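Local coordinates for protein homoserine dehydrogenase (Thermoplasma acidophilum, PDB 3ING) that probably catalyses the NADPH-dependent reduction of aspartate semialdehyde to L-homoserine on the pathways to threonine and methionine, at residues R70-S73 and D77-G80; F152-Y157 and L285-E290; R180-G185 and R189-D194; R216-L221 and N233-S238; H224-E229 and T253-D258. All coordinates share one frame; numbering follows the deposited sequence.

Contact 1 (R70-S73 and D77-G80); sequences RAFS and DLMG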
# COMPACT_ATOMS: atom_id res chain seq x y z
N ARG A 70 5.64 40.00 4.95
CA ARG A 70 5.88 40.31 3.54
C ARG A 70 4.68 39.85 2.67
O ARG A 70 4.48 38.64 2.40
CB ARG A 70 7.15 39.57 3.16
CG ARG A 70 7.62 39.65 1.74
CD ARG A 70 9.09 39.26 1.79
NE ARG A 70 9.59 38.57 0.60
CZ ARG A 70 10.04 39.16 -0.50
NH1 ARG A 70 10.04 40.49 -0.62
NH2 ARG A 70 10.48 38.39 -1.50
N ALA A 71 3.88 40.84 2.26
CA ALA A 71 2.61 40.64 1.56
C ALA A 71 2.68 39.74 0.33
O ALA A 71 3.48 39.95 -0.56
CB ALA A 71 2.00 41.98 1.19
N PHE A 72 1.76 38.78 0.28
CA PHE A 72 1.63 37.82 -0.81
C PHE A 72 0.52 38.21 -1.78
O PHE A 72 -0.62 38.36 -1.37
CB PHE A 72 1.30 36.46 -0.22
CG PHE A 72 1.19 35.34 -1.23
CD1 PHE A 72 2.31 34.93 -1.95
CD2 PHE A 72 -0.00 34.67 -1.43
CE1 PHE A 72 2.23 33.89 -2.84
CE2 PHE A 72 -0.08 33.62 -2.33
CZ PHE A 72 1.04 33.23 -3.02
N SER A 73 0.85 38.36 -3.06
CA SER A 73 -0.16 38.72 -4.07
C SER A 73 -0.69 37.54 -4.89
O SER A 73 -1.81 37.58 -5.39
CB SER A 73 0.43 39.76 -5.02
OG SER A 73 0.80 40.91 -4.28
N ASP A 77 4.63 35.50 -6.95
CA ASP A 77 5.61 35.88 -5.92
C ASP A 77 6.62 34.80 -5.55
O ASP A 77 7.67 35.11 -4.97
CB ASP A 77 4.89 36.28 -4.62
CG ASP A 77 4.09 37.56 -4.75
OD1 ASP A 77 4.38 38.35 -5.66
OD2 ASP A 77 3.17 37.77 -3.92
N LEU A 78 6.28 33.53 -5.84
CA LEU A 78 7.12 32.40 -5.45
C LEU A 78 7.95 31.83 -6.59
O LEU A 78 8.76 30.97 -6.39
CB LEU A 78 6.22 31.31 -4.85
CG LEU A 78 5.42 31.75 -3.61
CD1 LEU A 78 4.47 30.67 -3.16
CD2 LEU A 78 6.37 32.13 -2.48
N MSE A 79 7.80 32.35 -7.78
CA MSE A 79 8.47 31.76 -8.93
C MSE A 79 9.89 32.31 -9.16
O MSE A 79 10.51 31.99 -10.18
CB MSE A 79 7.62 31.96 -10.17
CG MSE A 79 6.23 31.38 -10.03
SE MSE A 79 6.25 29.44 -10.11
CE MSE A 79 4.75 28.99 -8.86
N GLY A 80 10.40 33.10 -8.22
CA GLY A 80 11.76 33.60 -8.31
C GLY A 80 12.86 32.60 -7.97
O GLY A 80 14.04 32.83 -8.27
O HOH W 1 3.44 40.56 -3.45

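Contact 2 (F152-Y157 and L285-E290); sequences FSVLDY and LGYQIE. With EDO (1,2-ethanediol), chain G.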
# COMPACT_ATOMS: atom_id res chain seq x y z
N PHE A 152 -3.58 5.98 -3.35
CA PHE A 152 -3.05 6.04 -4.73
C PHE A 152 -1.69 5.38 -4.82
O PHE A 152 -1.37 4.77 -5.85
CB PHE A 152 -3.11 7.46 -5.30
CG PHE A 152 -4.51 7.95 -5.46
CD1 PHE A 152 -5.37 7.33 -6.36
CD2 PHE A 152 -5.00 8.91 -4.65
CE1 PHE A 152 -6.67 7.73 -6.46
CE2 PHE A 152 -6.30 9.34 -4.78
CZ PHE A 152 -7.13 8.74 -5.69
N SER A 153 -0.91 5.45 -3.77
CA SER A 153 0.41 4.79 -3.75
C SER A 153 0.22 3.25 -3.80
O SER A 153 1.05 2.52 -4.37
CB SER A 153 1.18 5.22 -2.52
OG SER A 153 0.52 4.98 -1.26
N VAL A 154 -0.88 2.78 -3.19
CA VAL A 154 -1.24 1.34 -3.21
C VAL A 154 -1.66 0.92 -4.62
O VAL A 154 -1.24 -0.12 -5.16
CB VAL A 154 -2.36 1.07 -2.21
CG1 VAL A 154 -2.94 -0.36 -2.35
CG2 VAL A 154 -1.86 1.37 -0.77
N LEU A 155 -2.51 1.75 -5.21
CA LEU A 155 -2.99 1.49 -6.57
C LEU A 155 -1.84 1.59 -7.55
O LEU A 155 -1.79 0.79 -8.50
CB LEU A 155 -4.12 2.46 -6.95
CG LEU A 155 -5.47 2.37 -6.23
CD1 LEU A 155 -6.35 3.47 -6.65
CD2 LEU A 155 -6.13 1.05 -6.50
N ASP A 156 -0.89 2.50 -7.33
CA ASP A 156 0.25 2.65 -8.25
C ASP A 156 1.34 1.58 -8.09
O ASP A 156 1.98 1.22 -9.05
CB ASP A 156 0.95 4.01 -8.06
CG ASP A 156 0.15 5.19 -8.60
OD1 ASP A 156 -0.78 4.95 -9.37
OD2 ASP A 156 0.47 6.36 -8.25
N TYR A 157 1.62 1.14 -6.87
CA TYR A 157 2.79 0.28 -6.68
C TYR A 157 2.58 -1.06 -6.00
O TYR A 157 3.55 -1.82 -5.87
CB TYR A 157 3.84 1.06 -5.86
CG TYR A 157 4.21 2.37 -6.50
CD1 TYR A 157 4.96 2.40 -7.67
CD2 TYR A 157 3.74 3.57 -5.99
CE1 TYR A 157 5.26 3.58 -8.28
CE2 TYR A 157 4.03 4.75 -6.61
CZ TYR A 157 4.81 4.76 -7.73
OH TYR A 157 5.13 5.95 -8.37
N LEU A 285 -10.39 6.40 8.64
CA LEU A 285 -10.95 6.25 7.29
C LEU A 285 -10.46 4.93 6.70
O LEU A 285 -9.55 4.29 7.25
CB LEU A 285 -10.52 7.42 6.40
CG LEU A 285 -10.95 8.85 6.80
CD1 LEU A 285 -10.35 9.92 5.82
CD2 LEU A 285 -12.42 8.91 6.78
N GLY A 286 -11.03 4.50 5.59
CA GLY A 286 -10.59 3.26 4.98
C GLY A 286 -11.43 2.87 3.80
O GLY A 286 -12.45 3.50 3.53
N TYR A 287 -10.98 1.84 3.10
CA TYR A 287 -11.62 1.38 1.90
C TYR A 287 -11.31 -0.09 1.57
O TYR A 287 -10.46 -0.77 2.20
CB TYR A 287 -11.18 2.26 0.72
CG TYR A 287 -9.69 2.14 0.42
CD1 TYR A 287 -9.22 1.13 -0.38
CD2 TYR A 287 -8.78 3.01 0.97
CE1 TYR A 287 -7.83 0.99 -0.65
CE2 TYR A 287 -7.42 2.87 0.71
CZ TYR A 287 -6.95 1.86 -0.11
OH TYR A 287 -5.57 1.73 -0.38
N GLN A 288 -11.95 -0.57 0.51
CA GLN A 288 -11.77 -1.91 0.03
C GLN A 288 -11.65 -1.82 -1.49
O GLN A 288 -12.48 -1.16 -2.12
CB GLN A 288 -12.99 -2.75 0.43
CG GLN A 288 -12.96 -4.18 -0.03
CD GLN A 288 -14.13 -5.00 0.48
OE1 GLN A 288 -15.22 -4.99 -0.10
NE2 GLN A 288 -13.89 -5.79 1.51
N ILE A 289 -10.63 -2.46 -2.08
CA ILE A 289 -10.56 -2.54 -3.51
C ILE A 289 -10.63 -3.99 -3.93
O ILE A 289 -9.83 -4.82 -3.52
CB ILE A 289 -9.30 -1.91 -4.15
CG1 ILE A 289 -8.07 -2.20 -3.31
CG2 ILE A 289 -9.52 -0.42 -4.43
CD1 ILE A 289 -6.81 -1.90 -4.03
N GLU A 290 -11.60 -4.28 -4.81
CA GLU A 290 -11.73 -5.58 -5.47
C GLU A 290 -10.92 -5.57 -6.75
O GLU A 290 -11.13 -4.70 -7.58
CB GLU A 290 -13.18 -5.89 -5.83
CG GLU A 290 -14.15 -5.82 -4.70
CD GLU A 290 -15.59 -6.14 -5.11
OE1 GLU A 290 -15.84 -6.43 -6.31
OE2 GLU A 290 -16.46 -6.11 -4.23
C1 EDO G . -0.56 9.33 -9.70
O1 EDO G . -1.02 8.47 -8.66
C2 EDO G . -0.75 8.66 -11.06
O2 EDO G . -0.64 7.21 -11.05

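Contact 3 (R180-G185 and R189-D194); sequences RNMANG and RDVVDD. With EDO (1,2-ethanediol), chain E; EDO (1,2-ethanediol), chain F.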
# COMPACT_ATOMS: atom_id res chain seq x y z
N ARG A 180 -22.13 9.80 12.50
CA ARG A 180 -21.95 8.85 13.61
C ARG A 180 -22.23 9.46 14.99
O ARG A 180 -22.81 8.81 15.87
CB ARG A 180 -20.55 8.26 13.56
CG ARG A 180 -20.37 7.40 12.32
CD ARG A 180 -19.01 6.78 12.26
NE ARG A 180 -18.80 5.81 13.33
CZ ARG A 180 -17.77 4.98 13.41
NH1 ARG A 180 -16.82 4.97 12.49
NH2 ARG A 180 -17.70 4.14 14.41
N ASN A 181 -21.78 10.69 15.18
CA ASN A 181 -21.96 11.37 16.42
C ASN A 181 -23.40 11.84 16.61
O ASN A 181 -23.93 11.82 17.71
CB ASN A 181 -20.97 12.53 16.53
CG ASN A 181 -19.62 12.06 16.97
OD1 ASN A 181 -19.37 11.99 18.16
ND2 ASN A 181 -18.79 11.63 16.03
N MSE A 182 -24.03 12.32 15.56
CA MSE A 182 -25.44 12.67 15.66
C MSE A 182 -26.30 11.41 15.93
O MSE A 182 -27.33 11.50 16.62
CB MSE A 182 -25.89 13.44 14.42
CG MSE A 182 -25.29 14.85 14.45
SE MSE A 182 -26.12 16.01 13.20
CE MSE A 182 -27.72 16.21 14.14
N ALA A 183 -25.88 10.25 15.41
CA ALA A 183 -26.59 9.01 15.72
C ALA A 183 -26.55 8.80 17.24
O ALA A 183 -27.48 8.25 17.78
CB ALA A 183 -25.99 7.80 14.98
N ASN A 184 -25.48 9.25 17.91
CA ASN A 184 -25.38 9.15 19.37
C ASN A 184 -26.08 10.30 20.09
O ASN A 184 -25.93 10.45 21.30
CB ASN A 184 -23.91 9.12 19.81
CG ASN A 184 -23.19 7.85 19.36
OD1 ASN A 184 -23.83 6.84 19.07
ND2 ASN A 184 -21.86 7.89 19.31
N GLY A 185 -26.83 11.10 19.36
CA GLY A 185 -27.59 12.19 19.93
C GLY A 185 -26.87 13.51 20.18
O GLY A 185 -27.38 14.34 20.91
N ARG A 189 -23.61 21.43 16.27
CA ARG A 189 -22.61 22.36 16.74
C ARG A 189 -21.52 21.62 17.49
O ARG A 189 -20.35 21.81 17.23
CB ARG A 189 -23.22 23.39 17.65
CG ARG A 189 -22.29 24.60 17.90
CD ARG A 189 -22.93 25.58 18.81
NE ARG A 189 -22.91 25.06 20.16
CZ ARG A 189 -23.68 25.45 21.15
NH1 ARG A 189 -24.63 26.36 21.01
NH2 ARG A 189 -23.51 24.91 22.33
N ASP A 190 -21.89 20.74 18.41
CA ASP A 190 -20.88 20.05 19.20
C ASP A 190 -19.94 19.20 18.36
O ASP A 190 -18.69 19.18 18.59
CB ASP A 190 -21.54 19.17 20.22
CG ASP A 190 -22.14 19.95 21.38
OD1 ASP A 190 -22.03 21.20 21.42
OD2 ASP A 190 -22.76 19.28 22.23
N VAL A 191 -20.50 18.49 17.40
CA VAL A 191 -19.72 17.62 16.55
C VAL A 191 -18.83 18.47 15.65
O VAL A 191 -17.62 18.23 15.56
CB VAL A 191 -20.60 16.68 15.68
CG1 VAL A 191 -19.67 15.68 14.90
CG2 VAL A 191 -21.64 15.93 16.52
N VAL A 192 -19.41 19.49 15.01
CA VAL A 192 -18.59 20.39 14.16
C VAL A 192 -17.42 20.98 14.97
O VAL A 192 -16.28 21.08 14.47
CB VAL A 192 -19.44 21.53 13.51
CG1 VAL A 192 -18.56 22.64 12.96
CG2 VAL A 192 -20.39 20.94 12.40
N ASP A 193 -17.69 21.33 16.23
CA ASP A 193 -16.65 21.89 17.12
C ASP A 193 -15.53 20.84 17.28
O ASP A 193 -14.35 21.16 17.12
CB ASP A 193 -17.29 22.25 18.46
CG ASP A 193 -16.29 22.79 19.51
OD1 ASP A 193 -15.37 23.53 19.17
OD2 ASP A 193 -16.47 22.51 20.70
N ASP A 194 -15.90 19.59 17.55
CA ASP A 194 -14.91 18.54 17.64
C ASP A 194 -14.15 18.32 16.34
O ASP A 194 -12.96 18.09 16.38
CB ASP A 194 -15.52 17.22 18.05
CG ASP A 194 -15.89 17.19 19.52
OD1 ASP A 194 -15.30 17.96 20.30
OD2 ASP A 194 -16.77 16.39 19.87
C1 EDO E . -19.42 23.16 21.20
O1 EDO E . -20.79 23.18 20.79
C2 EDO E . -19.30 23.65 22.65
O2 EDO E . -20.03 24.86 22.83
C1 EDO F . -15.57 7.67 10.18
O1 EDO F . -15.18 6.65 11.12
C2 EDO F . -15.57 9.06 10.81
O2 EDO F . -14.31 9.71 10.57

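Contact 4 (R216-L221 and N233-S238); sequences RKSVIL and NDVEYS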
# COMPACT_ATOMS: atom_id res chain seq x y z
N ARG A 216 -16.05 15.33 -4.62
CA ARG A 216 -14.79 15.65 -5.26
C ARG A 216 -13.89 14.44 -5.24
O ARG A 216 -13.24 14.11 -6.22
CB ARG A 216 -14.10 16.83 -4.55
CG ARG A 216 -14.80 18.19 -4.76
CD ARG A 216 -14.22 19.17 -3.76
NE ARG A 216 -14.79 20.50 -3.90
CZ ARG A 216 -14.96 21.34 -2.87
NH1 ARG A 216 -14.71 20.96 -1.60
NH2 ARG A 216 -15.48 22.51 -3.08
N LYS A 217 -13.86 13.75 -4.11
CA LYS A 217 -13.02 12.57 -3.97
C LYS A 217 -13.48 11.51 -4.97
O LYS A 217 -12.66 10.83 -5.54
CB LYS A 217 -13.06 12.02 -2.53
CG LYS A 217 -12.51 12.97 -1.50
CD LYS A 217 -12.57 12.39 -0.08
CE LYS A 217 -11.98 13.38 0.94
NZ LYS A 217 -10.51 13.53 0.85
N SER A 218 -14.78 11.41 -5.21
CA SER A 218 -15.29 10.37 -6.07
C SER A 218 -14.88 10.59 -7.52
O SER A 218 -14.74 9.60 -8.27
CB SER A 218 -16.83 10.24 -5.97
OG SER A 218 -17.56 11.29 -6.62
N VAL A 219 -14.73 11.86 -7.92
CA VAL A 219 -14.29 12.23 -9.29
C VAL A 219 -12.85 11.79 -9.46
O VAL A 219 -12.49 11.20 -10.46
CB VAL A 219 -14.37 13.73 -9.55
CG1 VAL A 219 -13.73 14.10 -10.88
CG2 VAL A 219 -15.82 14.20 -9.49
N ILE A 220 -12.02 12.13 -8.50
CA ILE A 220 -10.61 11.80 -8.55
C ILE A 220 -10.45 10.28 -8.62
O ILE A 220 -9.67 9.76 -9.43
CB ILE A 220 -9.85 12.41 -7.34
CG1 ILE A 220 -9.96 13.92 -7.39
CG2 ILE A 220 -8.33 11.91 -7.30
CD1 ILE A 220 -9.49 14.63 -6.14
N LEU A 221 -11.23 9.57 -7.81
CA LEU A 221 -11.19 8.09 -7.79
C LEU A 221 -11.60 7.47 -9.11
O LEU A 221 -10.88 6.64 -9.66
CB LEU A 221 -12.07 7.52 -6.66
CG LEU A 221 -11.58 7.62 -5.22
CD1 LEU A 221 -12.76 7.38 -4.26
CD2 LEU A 221 -10.43 6.66 -4.96
N ASN A 233 -20.25 17.24 -12.25
CA ASN A 233 -21.50 17.10 -12.97
C ASN A 233 -21.81 15.64 -13.30
O ASN A 233 -22.94 15.32 -13.62
CB ASN A 233 -21.43 17.91 -14.28
CG ASN A 233 -21.19 19.42 -14.05
OD1 ASN A 233 -21.73 19.99 -13.09
ND2 ASN A 233 -20.38 20.06 -14.92
N ASP A 234 -20.85 14.75 -13.15
CA ASP A 234 -20.99 13.36 -13.59
C ASP A 234 -21.09 12.35 -12.49
O ASP A 234 -21.09 11.15 -12.77
CB ASP A 234 -19.75 12.99 -14.41
CG ASP A 234 -19.62 13.82 -15.69
OD1 ASP A 234 -20.62 13.90 -16.45
OD2 ASP A 234 -18.53 14.38 -15.93
N VAL A 235 -21.13 12.81 -11.24
CA VAL A 235 -21.16 11.91 -10.09
C VAL A 235 -22.39 12.20 -9.27
O VAL A 235 -22.97 13.26 -9.40
CB VAL A 235 -19.90 12.06 -9.25
CG1 VAL A 235 -18.63 11.96 -10.14
CG2 VAL A 235 -19.90 13.37 -8.45
N GLU A 236 -22.80 11.24 -8.44
CA GLU A 236 -23.99 11.39 -7.57
C GLU A 236 -23.50 11.50 -6.12
O GLU A 236 -22.53 10.80 -5.72
CB GLU A 236 -24.92 10.19 -7.74
N TYR A 237 -24.10 12.40 -5.36
CA TYR A 237 -23.73 12.56 -3.97
C TYR A 237 -24.87 13.09 -3.12
O TYR A 237 -25.81 13.65 -3.63
CB TYR A 237 -22.51 13.48 -3.86
CG TYR A 237 -22.70 14.92 -4.23
CD1 TYR A 237 -22.63 15.34 -5.56
CD2 TYR A 237 -22.82 15.89 -3.25
CE1 TYR A 237 -22.78 16.68 -5.88
CE2 TYR A 237 -22.93 17.23 -3.56
CZ TYR A 237 -22.90 17.62 -4.88
OH TYR A 237 -23.01 18.95 -5.19
N SER A 238 -24.76 12.89 -1.81
CA SER A 238 -25.77 13.31 -0.86
C SER A 238 -25.08 13.93 0.36
O SER A 238 -23.96 13.55 0.69
CB SER A 238 -26.59 12.11 -0.34
OG SER A 238 -26.91 11.15 -1.33
O HOH W 2 -19.87 10.96 -5.03

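Contact 5 (H224-E229 and T253-D258); sequences HIFGTE and TEVYVD. With EDO (1,2-ethanediol), chain I.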
# COMPACT_ATOMS: atom_id res chain seq x y z
N HIS A 224 -9.00 8.43 -11.83
CA HIS A 224 -7.79 7.66 -11.61
C HIS A 224 -7.94 6.16 -11.99
O HIS A 224 -7.13 5.63 -12.70
CB HIS A 224 -7.38 7.68 -10.15
CG HIS A 224 -6.08 6.99 -9.91
ND1 HIS A 224 -4.89 7.68 -9.79
CD2 HIS A 224 -5.76 5.68 -9.80
CE1 HIS A 224 -3.90 6.83 -9.61
NE2 HIS A 224 -4.40 5.61 -9.62
N ILE A 225 -8.95 5.49 -11.48
CA ILE A 225 -9.07 4.07 -11.64
C ILE A 225 -9.52 3.72 -13.04
O ILE A 225 -8.94 2.79 -13.65
CB ILE A 225 -10.02 3.47 -10.63
CG1 ILE A 225 -9.45 3.69 -9.22
CG2 ILE A 225 -10.25 1.97 -10.94
CD1 ILE A 225 -10.41 3.39 -8.07
N PHE A 226 -10.56 4.41 -13.56
CA PHE A 226 -11.10 4.01 -14.86
C PHE A 226 -10.70 4.86 -16.05
O PHE A 226 -11.12 4.60 -17.17
CB PHE A 226 -12.62 3.87 -14.74
CG PHE A 226 -13.03 2.75 -13.81
CD1 PHE A 226 -12.83 1.44 -14.17
CD2 PHE A 226 -13.57 3.03 -12.56
CE1 PHE A 226 -13.17 0.41 -13.31
CE2 PHE A 226 -13.92 1.99 -11.71
CZ PHE A 226 -13.72 0.69 -12.09
N GLY A 227 -9.86 5.86 -15.83
CA GLY A 227 -9.34 6.61 -16.95
C GLY A 227 -10.32 7.57 -17.59
O GLY A 227 -10.15 7.96 -18.74
N THR A 228 -11.35 7.96 -16.86
CA THR A 228 -12.32 8.90 -17.36
C THR A 228 -11.85 10.31 -17.04
O THR A 228 -10.83 10.50 -16.36
CB THR A 228 -13.67 8.63 -16.68
OG1 THR A 228 -13.43 8.49 -15.27
CG2 THR A 228 -14.26 7.33 -17.21
N GLU A 229 -12.61 11.31 -17.53
CA GLU A 229 -12.33 12.70 -17.23
C GLU A 229 -13.62 13.35 -16.75
O GLU A 229 -14.01 14.40 -17.23
CB GLU A 229 -11.72 13.40 -18.45
CG GLU A 229 -10.38 12.82 -18.79
CD GLU A 229 -9.61 13.70 -19.73
OE1 GLU A 229 -10.27 14.26 -20.62
OE2 GLU A 229 -8.36 13.84 -19.58
N THR A 253 -18.49 6.09 -0.32
CA THR A 253 -18.15 6.48 -1.67
C THR A 253 -17.77 5.22 -2.45
O THR A 253 -16.84 4.48 -2.06
CB THR A 253 -16.98 7.48 -1.70
OG1 THR A 253 -17.33 8.66 -0.98
CG2 THR A 253 -16.63 7.87 -3.16
N GLU A 254 -18.51 4.99 -3.53
CA GLU A 254 -18.28 3.83 -4.43
C GLU A 254 -17.97 4.23 -5.90
O GLU A 254 -18.58 5.16 -6.48
CB GLU A 254 -19.50 2.94 -4.46
CG GLU A 254 -20.08 2.57 -3.10
CD GLU A 254 -21.40 1.82 -3.23
OE1 GLU A 254 -22.43 2.46 -3.60
OE2 GLU A 254 -21.38 0.60 -2.97
N VAL A 255 -17.06 3.48 -6.50
CA VAL A 255 -16.66 3.66 -7.88
C VAL A 255 -16.61 2.28 -8.48
O VAL A 255 -15.95 1.36 -7.95
CB VAL A 255 -15.33 4.40 -7.99
CG1 VAL A 255 -14.83 4.39 -9.41
CG2 VAL A 255 -15.49 5.87 -7.49
N TYR A 256 -17.30 2.12 -9.58
CA TYR A 256 -17.46 0.81 -10.23
C TYR A 256 -18.03 1.03 -11.62
O TYR A 256 -18.34 2.14 -11.97
CB TYR A 256 -18.39 -0.08 -9.42
CG TYR A 256 -19.78 0.46 -9.24
CD1 TYR A 256 -20.07 1.35 -8.22
CD2 TYR A 256 -20.81 0.07 -10.08
CE1 TYR A 256 -21.34 1.85 -8.05
CE2 TYR A 256 -22.08 0.56 -9.92
CZ TYR A 256 -22.34 1.43 -8.90
OH TYR A 256 -23.60 1.93 -8.74
N VAL A 257 -18.17 -0.03 -12.41
CA VAL A 257 -18.71 0.06 -13.77
C VAL A 257 -20.12 -0.53 -13.82
O VAL A 257 -20.34 -1.63 -13.34
CB VAL A 257 -17.83 -0.68 -14.77
CG1 VAL A 257 -18.47 -0.67 -16.18
CG2 VAL A 257 -16.45 -0.08 -14.79
N ASP A 258 -21.08 0.24 -14.35
CA ASP A 258 -22.47 -0.18 -14.51
C ASP A 258 -22.80 -0.07 -15.96
O ASP A 258 -22.73 1.03 -16.53
CB ASP A 258 -23.43 0.74 -13.75
C1 EDO I . -8.47 -0.79 -14.10
O1 EDO I . -9.92 -0.80 -14.02
C2 EDO I . -7.75 -0.53 -12.77
O2 EDO I . -7.12 0.79 -12.60

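Contact 1 (R70-S73 and D77-G80)
Asp77 reaches back with its carboxylate to the backbone of Ser73, and the polar part of the contact centres on one oxygen. Ser73 N donates to Asp77 OD2 almost straight (169°) and nearly in line with the C-O bond. The modelled separation of Ser73 N and Asp77 OD2, 2.5 Å, is very short for such a pair, so its exact length is doubtful. Gly74 N adds a weak hydrogen bond to the same oxygen. A water joins them: it donates to Asp77 OD2 (2.8 Å) and to Ala71 O, and accepts from Ser73 OG. Asp77 CG sits anti to its own carbonyl carbon (chi1 -68°), which aims the carboxylate at the turn.

The apolar part lies beside it. The Phe72 ring, its plane 73° from that of the carboxylate, places CE1 3.9 Å from Leu78 CG, the two side chains meeting at about a right angle. Asp77 CB lies 4.0 Å from Phe72 CD1. Beyond these segments Phe72 and Leu78 both rest on Met10 and Ser41, at strands 4-10 and 34-41.

Both segments belong to the surface loop that links helix 54-64 to strand 85-88 in the Rossmann-type nucleotide-binding domain. The Phe72 side chain comes within about 4 Å of the bound NADPH, so this turn borders the cofactor site.

Contact 2 (F152-Y157 and L285-E290)
Helix 152-157 lies between the antiparallel sheet of its own subunit and the second subunit of the dimer, and its Val154 and Leu155 meet Tyr287 and Ile289 of strand 286-291. The segment axes run nearly parallel, 21° apart and 11.5 Å at closest approach, so the side chains alone span the gap; no hydrogen bond passes directly between the segments.

Tyr287 and Val154 approach from opposite directions. The phenol end meets the valine branch, with Tyr287 OH 3.7 Å from Val154 CG2, while the hydroxyl itself is hydrogen-bonded to Pro150 O just ahead of the helix. Tyr287 CG stands between its backbone N and carbonyl carbon (chi1 65°), which turns the ring off the strand toward the helix. Next to it, Leu155 CD2 lies 3.9 Å from Ile289 CD1; Ile289 was deposited in two conformers, so this distance holds for one of them.

Other faces of the helix are engaged too. Phe152 N and Ser153 N bind the carboxylate of Glu142, a residue of the sodium site, and Asp156 forms a salt bridge with Arg140 and accepts from both hydroxyls of an ethanediol, probably from the crystallisation liquor. Ser153 OG is hydrogen-bonded to Ser158 OG of the second subunit, and Tyr157 meets Tyr157 of that subunit ring to ring. This is helix-on-sheet packing in the catalytic domain, backed by the dimer interface.

Contact 3 (R180-G185 and R189-D194)
Asn181 OD1 and Asp194 OD2, one from each helix, both hold Arg186 NH1: the first by a hydrogen bond, the second by a salt bridge. Arg186 lies in the tight turn that joins helix 173-183 to helix 188-198, and a Schellman motif ends the first of these. In that motif Arg186 N binds Asn181 O, and Gly185 N binds Met182 O at 2.8 Å. Gly185 takes a positive phi of 84°, as the residue after such a helix end commonly does.

The amide of Asn181 is thus doubly fixed, because its ND2 also donates to Tyr177 O one turn earlier. The direct apolar packing falls to its CB and to Val191, whose CA is nearest to that of Asn181 across the two segments. Both valine methyls abut the same side of the asparagine, with Asn181 CB 3.5 Å from Val191 CG2 and 3.8 Å from Val191 CG1. Val191 was deposited in two conformers, and these lengths belong to one. Met182, a selenomethionine, adds a looser touch through its CG. Tyr177 and Val178 of the first helix also pack against Val191.

The outer sides carry ethanediol, probably from the crystallisation liquor. Arg189, its chain bent at chi3 (74°), meets one of these molecules in the plane of its guanidinium, where Arg189 NE donates nearly straight to the diol O1 at 2.9 Å.

Contact 4 (R216-L221 and N233-S238)
Val219, on helix 212-226, and Val235, in the loop that follows the short 3-10 turn at 233-234, bring their CA atoms to 6.9 Å, the nearest backbone approach of the two segments. The helix is continuous here, with Leu221 N bonded to Lys217 O, whereas the loop is extended at Val235 (psi 160°). No backbone hydrogen bond joins the two; Glu236 instead pairs through its main chain with Ala264 and Ser266 of strand 261-270.

Val235 points its side chain at the helix and wedges against two neighbouring residues. Its CG1 meets Val219 CG2 at 3.7 Å, the two branched side chains standing at about a right angle. Its CB lies 3.6 Å from Ser218 OG, and Val235 CG2 is equally near that oxygen, so the hydroxyl is flanked by carbon on the loop side.

This stretch of helix belongs to the catalytic domain and carries Lys217, the predicted proton donor. Lys217 lies on another side of the helix from Val235, and its NZ is hydrogen-bonded to Thr144 O.

Ser218 OG, buried, is satisfied twice. Placed between its backbone N and carbonyl carbon (chi1 74°), it bonds to Ala215 O in the preceding turn. It also accepts from a water at 2.8 Å, and the same water donates to Glu236 O, again at 2.8 Å, forming a water bridge between helix and loop. Tyr237, farther along the loop, packs on Leu212 and Ala215 at an earlier part of the helix.

Contact 5 (H224-E229 and T253-D258)
The Phe226 ring, at the C-terminal end of helix 212-226 where it packs on strand 249-258 of the catalytic domain's antiparallel sheet, has a methyl on each face and another at its rim. Val257 CG2 lies over one face, 4.0 Å from the ring centroid and 26° off the normal, a CH-pi contact displaced toward the rim where Phe226 CE1 is 3.6 Å away. On the opposite face, Ile225 CG2 of the preceding residue stands 3.7 Å above the Phe226 ring plane, over its centre. At the edge and in the plane, Val255 CG1 approaches Phe226 CE2 to 3.4 Å, a snug fit.

Val255 and Val257, two residues apart on the strand, both reach the ring, and the backbone of Tyr256 between them runs close to Phe226 CE2 and CZ. Phe226 CG is anti to its carbonyl carbon (chi1 -65°), which lays the ring against the strand just as the chain leaves the helix; Gly227 follows with a positive phi of 74°. Pro262 of the adjoining strand 261-270 also touches Phe226.

Val255 is buried, its other neighbours including Leu221 and Val222 of the same helix, whereas Val257 is exposed toward the strand end. An ethanediol, probably from the crystallisation liquor, sits near the ring: the diol also hydrogen-bonds to Val164 O, and its O2 donates to Ile225 O at 2.9 Å.

How the contacts relate
From the N terminus, contact 1 closes a short loop within the nucleotide-binding domain and finishes before the others begin; its centre lies 34 to 40 Å from theirs. Contact 2 then opens at helix 152-157 and closes only at strand 286-291, spanning most of the catalytic domain. Nested inside that long loop come contact 3, a tight turn between consecutive helices, and then contacts 4 and 5, whose segments alternate along the chain and so cross. Contacts 4 and 5 share helix 212-226, and Ser218 and Leu221 pack on Thr253 and Val255. Phe152 touches Ile220, Leu221 and His224, joining contact 2 to both, whereas contact 3 stays apart.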